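Putative alpha-galactosidase/melibiase (Bacteroides fragilis, PDB 4OGZ) probably hydrolyses terminal, non-reducing alpha-D-galactose residues from alpha-galactosides. Local coordinates at residues S198-E202 with R234-M238; D278-L282 with V322-G327. One frame throughout, in Å; residues are numbered along the deposited sequence.

Contact 1 (S198-E202 with R234-M238); sequences SYGYE and RYEKM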
# COMPACT_ATOMS: atom_id res chain seq x y z
N SER A 198 20.28 -1.94 12.56
CA SER A 198 20.72 -0.53 12.50
C SER A 198 20.88 0.19 13.85
O SER A 198 21.30 1.35 13.87
CB SER A 198 19.73 0.27 11.66
OG SER A 198 19.83 -0.01 10.27
N TYR A 199 20.55 -0.44 14.97
CA TYR A 199 20.61 0.28 16.25
C TYR A 199 21.99 0.85 16.53
O TYR A 199 22.99 0.12 16.50
CB TYR A 199 20.23 -0.62 17.44
CG TYR A 199 20.24 0.16 18.71
CD1 TYR A 199 19.27 1.11 18.95
CD2 TYR A 199 21.27 0.02 19.64
CE1 TYR A 199 19.29 1.87 20.11
CE2 TYR A 199 21.29 0.77 20.79
CZ TYR A 199 20.29 1.70 21.01
OH TYR A 199 20.31 2.44 22.16
N GLY A 200 22.01 2.14 16.87
CA GLY A 200 23.23 2.86 17.12
C GLY A 200 23.93 3.37 15.87
O GLY A 200 24.88 4.10 15.98
N TYR A 201 23.50 2.93 14.68
CA TYR A 201 24.10 3.33 13.39
C TYR A 201 23.07 3.94 12.48
O TYR A 201 23.16 3.85 11.26
CB TYR A 201 24.74 2.12 12.69
CG TYR A 201 25.83 1.45 13.46
CD1 TYR A 201 25.56 0.44 14.37
CD2 TYR A 201 27.18 1.80 13.25
CE1 TYR A 201 26.58 -0.19 15.08
CE2 TYR A 201 28.20 1.16 13.95
CZ TYR A 201 27.88 0.17 14.86
OH TYR A 201 28.88 -0.45 15.55
N GLU A 202 22.06 4.56 13.05
CA GLU A 202 20.94 5.01 12.26
C GLU A 202 21.36 6.04 11.22
O GLU A 202 20.82 6.06 10.09
CB GLU A 202 19.84 5.57 13.17
CG GLU A 202 19.24 4.56 14.15
CD GLU A 202 19.96 4.45 15.49
OE1 GLU A 202 21.09 5.01 15.64
OE2 GLU A 202 19.41 3.74 16.38
N ARG A 234 13.91 4.73 19.98
CA ARG A 234 14.61 4.07 18.89
C ARG A 234 14.02 4.39 17.53
O ARG A 234 14.73 4.59 16.58
CB ARG A 234 14.63 2.54 19.10
CG ARG A 234 15.50 2.12 20.25
CD ARG A 234 15.76 0.62 20.27
NE ARG A 234 16.56 0.26 21.43
CZ ARG A 234 17.31 -0.83 21.56
NH1 ARG A 234 17.37 -1.74 20.59
NH2 ARG A 234 18.00 -1.00 22.67
N TYR A 235 12.70 4.46 17.45
CA TYR A 235 12.04 4.85 16.23
C TYR A 235 12.35 6.32 15.93
O TYR A 235 12.62 6.69 14.80
CB TYR A 235 10.53 4.51 16.32
CG TYR A 235 10.27 3.04 15.94
CD1 TYR A 235 10.42 2.60 14.64
CD2 TYR A 235 10.00 2.09 16.91
CE1 TYR A 235 10.25 1.24 14.31
CE2 TYR A 235 9.83 0.75 16.59
CZ TYR A 235 9.96 0.34 15.28
OH TYR A 235 9.78 -1.02 14.96
N GLU A 236 12.37 7.15 16.96
CA GLU A 236 12.65 8.59 16.76
C GLU A 236 14.07 8.82 16.21
O GLU A 236 14.27 9.69 15.37
CB GLU A 236 12.43 9.36 18.06
CG GLU A 236 12.50 10.86 17.85
CD GLU A 236 12.54 11.66 19.14
OE1 GLU A 236 12.05 11.15 20.17
OE2 GLU A 236 13.06 12.81 19.10
N LYS A 237 15.03 8.05 16.70
CA LYS A 237 16.40 8.14 16.18
C LYS A 237 16.41 7.90 14.69
O LYS A 237 17.02 8.67 13.93
CB LYS A 237 17.34 7.14 16.89
CG LYS A 237 18.23 7.79 17.94
CD LYS A 237 18.57 6.87 19.14
CE LYS A 237 19.40 5.63 18.81
NZ LYS A 237 20.88 5.85 18.73
N MSE A 238 15.78 6.82 14.24
CA MSE A 238 15.79 6.49 12.81
C MSE A 238 14.95 7.45 12.00
O MSE A 238 15.30 7.75 10.86
CB MSE A 238 15.31 5.07 12.59
CG MSE A 238 15.32 4.65 11.13
SE MSE A 238 17.06 4.93 10.24
CE MSE A 238 17.74 3.09 10.32
O HOH W 1 17.02 2.97 16.11
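Tyr199 and Arg234 meet where a loop of the (beta/alpha)8 barrel, running from strand 180-186 to helix 202-211, lies against the next helix of the barrel, 228-244. Their interaction is a cation-pi stack: the guanidinium lies over one face of the phenol ring with Arg234 CZ 3.9 Å from the centroid of the Tyr199 ring, and the planes are only 19° apart. CZ is displaced toward the rim, so the closest atoms are Tyr199 CE1 and Arg234 NE at 3.4 Å. With CG anti to the backbone N (chi1 -177°), the tyrosine ring is carried out to the helix. The guanidinium has further partners that help to fix it, a salt bridge from NE to Glu230 and a hydrogen bond from NH1 to the carbonyl of Ala187.

Polar contacts centre on the Glu202 carboxylate, which bridges loop and helix. Lys237 NZ forms a salt bridge with Glu202 OE1 at 3.2 Å, approaching from above the carboxylate plane. Glu202 OE2 turns back to its own segment and accepts from Gly200 N at 3.1 Å, a bond that ties the carboxylate to the type II turn Ser198-Tyr201. Tyr201, which closes this turn, is also the N-cap of helix 202-211. The bend of the glutamate at chi2 (89°) folds its head back over the turn.

Apolar packing closes the side toward strand 216-220, where Met238 also touches Leu217 and Tyr219. Met238, present as selenomethionine, is bent at chi2 and chi3, and its CE methyl rests against Ser198 CB at 3.7 Å, while the hydroxyl of Ser198 bonds to Asp205 and Ser185. Finally, a single water donates to both Glu202 OE2 and Arg234 O, the latter at 2.8 Å, linking the carboxylate to the helix backbone.

Contact 2 (D278-L282 with V322-G327); sequences DIGDL and VVGIGG
Asp281 reaches from one barrel loop into the next, and its side chain links the two irregular segments. The path starts at CB, which points toward segment 322-327. CG stands anti to the backbone N (chi1 -180°), which extends the acid away from its own chain and brings Asp281 CG to 4.1 Å from Ile325 CB. At the tip the two oxygens divide their work. Asp281 OD2 accepts from Gly327 N at 2.7 Å, with an N-H...O angle of 157°, the nitrogen lying nearly in line with the C-O bond. Asp281 OD2 also packs on Ile325 CG2 at 3.4 Å, as the aspartate and isoleucine side chains run past each other in opposite directions. OD1 is engaged by the hydroxyl of Tyr344 on helix 341-353; that hydroxyl is also hydrogen-bonded to Gly326 N, so the tyrosine joins both sides of the contact.

Nearer the start of segment 278-282 the contact becomes apolar. Ile279 and Val322 reach toward each other tip to tip, Ile279 CG2 lying 3.9 Å from Val322 CG1. Val322 CG1 also lies 3.9 Å from Gly280 O. Asn108 of helix 107-110 touches both Ile279 and Val322.

Backbone shape sets up these meetings. Asp281 is the centre of an inverse gamma turn, and Val322-Ile325 form a type II turn with Gly324 at positive phi. Although Gly326 and Gly327 are poorly ordered, the model places the Gly327 amide on the acid. Loops following neighbouring parallel strands, here 272-274 and 315-317, are thereby joined side by side, as in the (beta/alpha)8 barrel of the GH27 family.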
# COMPACT_ATOMS: atom_id res chain seq x y z
N ASP A 278 2.28 -10.58 12.65
CA ASP A 278 2.40 -10.89 11.23
C ASP A 278 1.19 -11.65 10.68
O ASP A 278 0.68 -12.55 11.34
CB ASP A 278 3.60 -11.72 10.95
CG ASP A 278 4.92 -10.97 11.11
OD1 ASP A 278 5.02 -9.72 11.30
OD2 ASP A 278 5.90 -11.71 11.02
N ILE A 279 0.76 -11.23 9.49
CA ILE A 279 -0.39 -11.80 8.84
C ILE A 279 -0.03 -13.20 8.34
O ILE A 279 1.10 -13.49 7.95
CB ILE A 279 -0.90 -10.92 7.67
CG1 ILE A 279 -2.29 -11.37 7.20
CG2 ILE A 279 0.08 -10.92 6.51
CD1 ILE A 279 -2.91 -10.45 6.16
N GLY A 280 -1.01 -14.07 8.41
CA GLY A 280 -0.90 -15.38 7.81
C GLY A 280 -1.84 -15.51 6.62
O GLY A 280 -2.80 -14.74 6.45
N ASP A 281 -1.56 -16.50 5.79
CA ASP A 281 -2.43 -16.85 4.69
C ASP A 281 -3.52 -17.78 5.26
O ASP A 281 -3.55 -18.99 5.01
CB ASP A 281 -1.59 -17.45 3.56
CG ASP A 281 -2.41 -17.84 2.35
OD1 ASP A 281 -3.58 -17.39 2.22
OD2 ASP A 281 -1.89 -18.63 1.53
N LEU A 282 -4.41 -17.17 6.05
CA LEU A 282 -5.55 -17.87 6.68
C LEU A 282 -6.61 -16.87 7.10
O LEU A 282 -6.30 -15.70 7.30
CB LEU A 282 -5.07 -18.72 7.88
CG LEU A 282 -4.83 -18.04 9.24
CD1 LEU A 282 -4.98 -19.06 10.37
CD2 LEU A 282 -3.47 -17.36 9.28
N VAL A 322 -2.18 -11.09 1.30
CA VAL A 322 -1.92 -12.52 1.10
C VAL A 322 -2.76 -13.08 -0.05
O VAL A 322 -2.71 -14.29 -0.35
CB VAL A 322 -2.13 -13.34 2.40
CG1 VAL A 322 -1.07 -12.97 3.44
CG2 VAL A 322 -3.55 -13.17 2.95
N VAL A 323 -3.45 -12.18 -0.75
CA VAL A 323 -4.16 -12.46 -2.00
C VAL A 323 -3.23 -13.21 -2.94
O VAL A 323 -2.12 -12.74 -3.20
CB VAL A 323 -4.61 -11.14 -2.70
CG1 VAL A 323 -5.29 -11.42 -4.04
CG2 VAL A 323 -5.53 -10.33 -1.81
N GLY A 324 -3.65 -14.38 -3.40
CA GLY A 324 -2.94 -15.08 -4.46
C GLY A 324 -1.85 -16.04 -4.01
O GLY A 324 -1.14 -16.60 -4.83
N ILE A 325 -1.71 -16.24 -2.71
CA ILE A 325 -0.64 -17.10 -2.22
C ILE A 325 -1.11 -18.57 -2.24
O ILE A 325 -0.33 -19.44 -2.57
CB ILE A 325 -0.15 -16.64 -0.84
CG1 ILE A 325 0.52 -15.27 -1.00
CG2 ILE A 325 0.80 -17.65 -0.22
CD1 ILE A 325 1.06 -14.70 0.28
N GLY A 326 -2.39 -18.80 -1.92
CA GLY A 326 -2.99 -20.14 -1.93
C GLY A 326 -2.16 -21.19 -1.21
O GLY A 326 -1.99 -22.30 -1.71
N GLY A 327 -1.62 -20.84 -0.04
CA GLY A 327 -0.77 -21.76 0.73
C GLY A 327 0.70 -21.87 0.31
O GLY A 327 1.51 -22.39 1.07

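Both contacts belong to the same eight-stranded barrel domain and follow one another along the chain, contact 1 closing before contact 2 opens. Their centres are about 31 Å apart and their nearest atoms about 11 Å, so they do not touch. Contact 1 sets the loop leading into helix 202-211 against helix 228-244, beside strand 216-220. Contact 2 joins the loops after strands 272-274 and 315-317; its centre lies about 16 Å from the centre of the chain, that of contact 1 about 24 Å. Together they exemplify how a barrel is knit between successive beta-alpha units: in one case a loop and the start of its helix are fastened to the next helix, in the other a loop to a loop.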